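Long-range contacts in metalloregulator ScaR (Streptococcus gordonii, PDB 3HRT), which probably regulates transcription as a metal-responsive, DNA-binding homodimer of the DtxR/MntR family: residues L71-R76 and I128-E133; L77-L82 and K120-G125. One frame throughout, in Å; residues are numbered along the deposited sequence.

Interaction 1. Residues L71-R76 and I128-E133; sequences LYRKHR and IPAKGE. With SO4 (sulfate ion), chain C.
A bend at the third torsion (chi3 82°) folds the long side chain of Arg73 along Pro129, the two side chains running antiparallel alongside, and brings NH1 to the backbone of the 128-133 loop. In Arg76, chi1 of -64° puts CG beside the backbone N, and the extended chain carries the guanidinium past Ile128 to Thr127 and a sulfate probably from the crystallisation liquor. Its CB points toward the loop and meets Ile128 CG1 at 3.6 Å, the apolar part of the contact, with Arg73 CG set 4.0 Å from Pro129 CG. From NH1 of Arg73 a weak, bent hydrogen bond of 2.9 Å goes to Pro129 O, whereas its NH2 has a salt bridge with Asp113. Lys131 crosses Arg73 at about a right angle, NZ coming to 3.9 Å from Arg73 CD; the two like charges are probably balanced by Asp113 and by Asp70, which is salt-bridged to Lys131. The Arg76 guanidinium is held from several directions: Thr127 O takes NH1, Glu137 takes NH2, and NH2 also donates to sulfate O2 at 2.8 Å. Tyr72 CD1 sits 3.4 Å above one face of this group, off-centre, near the group's periphery, and the sulfate lies at the edge. The contact fastens the irregular loop after helix 106-116 onto helix 62-85, with helix 4-13 touching Tyr72 and Leu71.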
loop_
_atom_site.group_PDB
_atom_site.type_symbol
_atom_site.label_atom_id
_atom_site.label_comp_id
_atom_site.label_asym_id
_atom_site.label_seq_id
_atom_site.Cartn_x
_atom_site.Cartn_y
_atom_site.Cartn_z
ATOM N N LEU A 71 -4.637 -14.901 2.298
ATOM C CA LEU A 71 -5.550 -13.801 2.561
ATOM C C LEU A 71 -5.387 -13.300 3.983
ATOM O O LEU A 71 -5.441 -12.093 4.227
ATOM C CB LEU A 71 -6.991 -14.231 2.326
ATOM C CG LEU A 71 -7.145 -14.906 0.966
ATOM C CD1 LEU A 71 -8.612 -15.248 0.693
ATOM C CD2 LEU A 71 -6.538 -14.051 -0.178
ATOM N N TYR A 72 -5.174 -14.229 4.914
ATOM C CA TYR A 72 -5.079 -13.894 6.328
ATOM C C TYR A 72 -3.733 -13.311 6.736
ATOM O O TYR A 72 -3.707 -12.381 7.535
ATOM C CB TYR A 72 -5.468 -15.078 7.224
ATOM C CG TYR A 72 -6.959 -15.209 7.477
ATOM C CD1 TYR A 72 -7.597 -14.429 8.417
ATOM C CD2 TYR A 72 -7.725 -16.115 6.774
ATOM C CE1 TYR A 72 -8.958 -14.546 8.644
ATOM C CE2 TYR A 72 -9.085 -16.236 6.995
ATOM C CZ TYR A 72 -9.697 -15.454 7.933
ATOM O OH TYR A 72 -11.054 -15.587 8.165
ATOM N N ARG A 73 -2.622 -13.828 6.208
ATOM C CA ARG A 73 -1.322 -13.143 6.382
ATOM C C ARG A 73 -1.403 -11.686 5.965
ATOM O O ARG A 73 -1.079 -10.786 6.730
ATOM C CB ARG A 73 -0.248 -13.776 5.523
ATOM C CG ARG A 73 0.605 -14.762 6.236
ATOM C CD ARG A 73 1.727 -15.191 5.342
ATOM N NE ARG A 73 2.782 -14.207 5.393
ATOM C CZ ARG A 73 3.897 -14.360 6.096
ATOM N NH1 ARG A 73 4.094 -15.476 6.784
ATOM N NH2 ARG A 73 4.826 -13.410 6.102
ATOM N N LYS A 74 -1.822 -11.489 4.717
ATOM C CA LYS A 74 -1.961 -10.187 4.089
ATOM C C LYS A 74 -2.771 -9.262 4.947
ATOM O O LYS A 74 -2.280 -8.249 5.399
ATOM C CB LYS A 74 -2.633 -10.340 2.721
ATOM C CG LYS A 74 -2.158 -9.353 1.663
ATOM C CD LYS A 74 -3.011 -9.389 0.405
ATOM C CE LYS A 74 -2.859 -10.706 -0.346
ATOM N NZ LYS A 74 -2.966 -10.536 -1.841
ATOM N N HIS A 75 -4.016 -9.624 5.181
ATOM C CA HIS A 75 -4.912 -8.840 6.007
ATOM C C HIS A 75 -4.321 -8.451 7.355
ATOM O O HIS A 75 -4.468 -7.317 7.800
ATOM C CB HIS A 75 -6.175 -9.646 6.242
ATOM C CG HIS A 75 -7.159 -8.967 7.128
ATOM N ND1 HIS A 75 -8.345 -8.448 6.660
ATOM C CD2 HIS A 75 -7.128 -8.704 8.454
ATOM C CE1 HIS A 75 -9.008 -7.900 7.660
ATOM N NE2 HIS A 75 -8.290 -8.039 8.760
ATOM N N ARG A 76 -3.662 -9.403 8.003
ATOM C CA ARG A 76 -3.216 -9.236 9.384
ATOM C C ARG A 76 -1.902 -8.463 9.508
ATOM O O ARG A 76 -1.725 -7.665 10.437
ATOM C CB ARG A 76 -3.162 -10.602 10.084
ATOM C CG ARG A 76 -4.561 -11.219 10.176
ATOM C CD ARG A 76 -4.668 -12.490 11.038
ATOM N NE ARG A 76 -6.065 -12.825 11.309
ATOM C CZ ARG A 76 -6.451 -13.957 11.879
ATOM N NH1 ARG A 76 -5.539 -14.853 12.217
ATOM N NH2 ARG A 76 -7.738 -14.193 12.116
ATOM N N ILE A 128 -1.012 -15.050 12.816
ATOM C CA ILE A 128 -0.498 -14.782 11.474
ATOM C C ILE A 128 0.364 -15.956 11.051
ATOM O O ILE A 128 1.506 -16.113 11.501
ATOM C CB ILE A 128 0.382 -13.504 11.461
ATOM C CG1 ILE A 128 -0.460 -12.254 11.719
ATOM C CG2 ILE A 128 1.122 -13.371 10.133
ATOM C CD1 ILE A 128 0.327 -11.077 12.226
ATOM N N PRO A 129 -0.181 -16.800 10.180
ATOM C CA PRO A 129 0.510 -18.007 9.726
ATOM C C PRO A 129 1.781 -17.681 8.943
ATOM O O PRO A 129 1.912 -16.610 8.372
ATOM C CB PRO A 129 -0.519 -18.646 8.802
ATOM C CG PRO A 129 -1.328 -17.496 8.333
ATOM C CD PRO A 129 -1.494 -16.660 9.539
ATOM N N ALA A 130 2.719 -18.609 8.915
ATOM C CA ALA A 130 3.885 -18.429 8.071
ATOM C C ALA A 130 3.527 -18.538 6.575
ATOM O O ALA A 130 2.402 -18.920 6.209
ATOM C CB ALA A 130 4.959 -19.429 8.440
ATOM N N LYS A 131 4.489 -18.177 5.721
ATOM C CA LYS A 131 4.388 -18.334 4.271
ATOM C C LYS A 131 4.088 -19.783 3.977
ATOM O O LYS A 131 4.927 -20.629 4.254
ATOM C CB LYS A 131 5.756 -18.032 3.653
ATOM C CG LYS A 131 5.828 -16.970 2.529
ATOM C CD LYS A 131 5.298 -17.421 1.165
ATOM C CE LYS A 131 3.846 -16.954 0.957
ATOM N NZ LYS A 131 2.956 -17.092 2.193
ATOM N N GLY A 132 2.913 -20.078 3.421
ATOM C CA GLY A 132 2.573 -21.441 2.984
ATOM C C GLY A 132 2.053 -22.420 4.043
ATOM O O GLY A 132 1.721 -23.572 3.748
ATOM N N GLU A 133 2.005 -21.955 5.288
ATOM C CA GLU A 133 1.440 -22.706 6.392
ATOM C C GLU A 133 -0.058 -22.479 6.439
ATOM O O GLU A 133 -0.552 -21.441 6.000
ATOM C CB GLU A 133 2.064 -22.249 7.716
ATOM C CG GLU A 133 3.005 -23.256 8.387
ATOM C CD GLU A 133 4.002 -23.900 7.423
ATOM O OE1 GLU A 133 4.705 -23.163 6.695
ATOM O OE2 GLU A 133 4.093 -25.152 7.407
HETATM S S SO4 C . -11.579 -13.258 12.243
HETATM O O1 SO4 C . -11.886 -14.660 11.947
HETATM O O2 SO4 C . -10.196 -12.946 11.872
HETATM O O3 SO4 C . -12.491 -12.402 11.483
HETATM O O4 SO4 C . -11.724 -13.005 13.674
#

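Interaction 2. Residues L77-L82 and K120-G125; sequences LIEVFL and KACPHG. With CD (cadmium ion), chain D.
The imidazole of His124 and the carboxylate of Glu79 stand nearly perpendicular, their planes 81° apart, and the cadmium ion lies in the plane of the ring at its edge. Glu79 OE2 also approaches that edge, 4.0 Å from His124 CE1. Two metal bonds are plain: Glu79 OE1 binds cadmium at 2.4 Å and Cys122 SG at 2.5 Å. His124 ND1, 2.9 Å from the ion, faces it at a longer distance. The sulfur is placed by chi1 of 78°, between the backbone N and the carbonyl carbon of Cys122, and it also accepts a hydrogen bond from His124 N, which ties His124 to Cys122 within the type I turn. Beside the metal, the contact becomes apolar. Val80 CG2 rests 3.8 Å from Cys122 CA, and Pro123 CD bridges the helix surface, lying 4.0 Å from Glu79 CB and a little farther from Val80 CG2. In the second shell, Glu79 OE2 has a weak hydrogen bond with His75 NE2, which also hydrogen-bonds to Asp159 OD1. Glu79, Cys122, His124 and Asp159 are the zinc-binding residues of this protein; the cadmium lies in that site, bonded here to Glu79 and Cys122. With a cysteine sulfur (probably thiolate) and a carboxylate oxygen bound, and an imidazole nitrogen close by, metal occupancy would be expected to couple helix and loop, and the mixed soft and hard donors are consistent with a site accepting cadmium as well as zinc.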
loop_
_atom_site.group_PDB
_atom_site.type_symbol
_atom_site.label_atom_id
_atom_site.label_comp_id
_atom_site.label_asym_id
_atom_site.label_seq_id
_atom_site.Cartn_x
_atom_site.Cartn_y
_atom_site.Cartn_z
ATOM N N LEU A 77 -0.990 -8.694 8.566
ATOM C CA LEU A 77 0.250 -7.938 8.503
ATOM C C LEU A 77 -0.073 -6.485 8.188
ATOM O O LEU A 77 0.426 -5.578 8.850
ATOM C CB LEU A 77 1.166 -8.519 7.443
ATOM C CG LEU A 77 1.774 -9.880 7.752
ATOM C CD1 LEU A 77 2.668 -10.353 6.618
ATOM C CD2 LEU A 77 2.553 -9.812 9.047
ATOM N N ILE A 78 -0.930 -6.264 7.197
ATOM C CA ILE A 78 -1.346 -4.907 6.885
ATOM C C ILE A 78 -1.879 -4.194 8.130
ATOM O O ILE A 78 -1.513 -3.044 8.419
ATOM C CB ILE A 78 -2.414 -4.847 5.779
ATOM C CG1 ILE A 78 -1.835 -5.314 4.438
ATOM C CG2 ILE A 78 -2.972 -3.439 5.651
ATOM C CD1 ILE A 78 -0.512 -4.684 4.084
ATOM N N GLU A 79 -2.751 -4.865 8.867
ATOM C CA GLU A 79 -3.333 -4.246 10.037
ATOM C C GLU A 79 -2.275 -3.882 11.032
ATOM O O GLU A 79 -2.323 -2.798 11.615
ATOM C CB GLU A 79 -4.338 -5.178 10.698
ATOM C CG GLU A 79 -5.743 -5.031 10.147
ATOM C CD GLU A 79 -6.675 -6.050 10.752
ATOM O OE1 GLU A 79 -6.129 -7.011 11.337
ATOM O OE2 GLU A 79 -7.923 -5.904 10.650
ATOM N N VAL A 80 -1.321 -4.784 11.245
ATOM C CA VAL A 80 -0.279 -4.526 12.244
ATOM C C VAL A 80 0.517 -3.279 11.881
ATOM O O VAL A 80 0.753 -2.404 12.710
ATOM C CB VAL A 80 0.724 -5.665 12.357
ATOM C CG1 VAL A 80 1.950 -5.205 13.187
ATOM C CG2 VAL A 80 0.069 -6.914 12.912
ATOM N N PHE A 81 0.927 -3.215 10.625
ATOM C CA PHE A 81 1.659 -2.060 10.127
ATOM C C PHE A 81 0.866 -0.751 10.300
ATOM O O PHE A 81 1.369 0.190 10.903
ATOM C CB PHE A 81 2.118 -2.290 8.664
ATOM C CG PHE A 81 2.608 -1.042 7.973
ATOM C CD1 PHE A 81 3.817 -0.461 8.331
ATOM C CD2 PHE A 81 1.857 -0.445 6.981
ATOM C CE1 PHE A 81 4.263 0.676 7.713
ATOM C CE2 PHE A 81 2.299 0.701 6.362
ATOM C CZ PHE A 81 3.501 1.264 6.733
ATOM N N LEU A 82 -0.359 -0.692 9.780
ATOM C CA LEU A 82 -1.173 0.516 9.888
ATOM C C LEU A 82 -1.386 0.972 11.317
ATOM O O LEU A 82 -1.563 2.160 11.582
ATOM C CB LEU A 82 -2.532 0.320 9.244
ATOM C CG LEU A 82 -2.444 -0.198 7.814
ATOM C CD1 LEU A 82 -3.835 -0.425 7.220
ATOM C CD2 LEU A 82 -1.634 0.784 6.964
ATOM N N LYS A 120 3.419 -12.620 15.397
ATOM C CA LYS A 120 2.673 -13.850 15.371
ATOM C C LYS A 120 1.181 -13.569 15.567
ATOM O O LYS A 120 0.369 -14.476 15.546
ATOM C CB LYS A 120 3.230 -14.830 16.401
ATOM C CG LYS A 120 4.710 -15.174 16.205
ATOM C CD LYS A 120 5.168 -16.308 17.144
ATOM C CE LYS A 120 6.656 -16.681 16.942
ATOM N NZ LYS A 120 7.072 -18.038 17.484
ATOM N N ALA A 121 0.807 -12.306 15.709
ATOM C CA ALA A 121 -0.596 -12.014 15.944
ATOM C C ALA A 121 -0.966 -10.595 15.578
ATOM O O ALA A 121 -0.231 -9.653 15.902
ATOM C CB ALA A 121 -0.927 -12.268 17.391
ATOM N N CYS A 122 -2.121 -10.431 14.938
ATOM C CA CYS A 122 -2.589 -9.100 14.571
ATOM C C CYS A 122 -3.070 -8.352 15.818
ATOM O O CYS A 122 -3.129 -8.947 16.895
ATOM C CB CYS A 122 -3.657 -9.187 13.491
ATOM S SG CYS A 122 -5.260 -9.635 14.051
ATOM N N PRO A 123 -3.391 -7.045 15.701
ATOM C CA PRO A 123 -3.713 -6.354 16.962
ATOM C C PRO A 123 -4.946 -6.932 17.717
ATOM O O PRO A 123 -5.167 -6.609 18.895
ATOM C CB PRO A 123 -3.985 -4.899 16.516
ATOM C CG PRO A 123 -3.585 -4.796 15.094
ATOM C CD PRO A 123 -3.647 -6.191 14.525
ATOM N N HIS A 124 -5.730 -7.779 17.051
ATOM C CA HIS A 124 -6.973 -8.271 17.636
ATOM C C HIS A 124 -6.904 -9.676 18.197
ATOM O O HIS A 124 -7.927 -10.211 18.576
ATOM C CB HIS A 124 -8.113 -8.224 16.622
ATOM C CG HIS A 124 -8.395 -6.857 16.089
ATOM N ND1 HIS A 124 -8.386 -6.571 14.740
ATOM C CD2 HIS A 124 -8.697 -5.701 16.722
ATOM C CE1 HIS A 124 -8.671 -5.293 14.566
ATOM N NE2 HIS A 124 -8.863 -4.742 15.753
ATOM N N GLY A 125 -5.722 -10.279 18.237
ATOM C CA GLY A 125 -5.560 -11.628 18.763
ATOM C C GLY A 125 -5.408 -12.750 17.734
ATOM O O GLY A 125 -4.912 -13.845 18.071
HETATM CD CD CD D . -7.198 -8.500 12.863
#

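Interactions 1 and 2 use consecutive segments of helix 62-85, their centres about 11 Å apart and on the same side of the chain's centre. The partners run the other way: residues 120-125 meet the later segment and 128-133 the earlier one, so interaction 1 closes the wider loop and interaction 2 the narrower one. All four segments belong largely to the metal-binding and dimerisation domain. The two meet directly where Ile128 CD1 packs on Ala121 and Cys122, and Ile128 N probably bonds to Lys120 O (3.1 Å). The loop after helix 106-116 and helix 62-85 together build the metal site, and the same helix presents Phe81 to Phe81 of the second subunit.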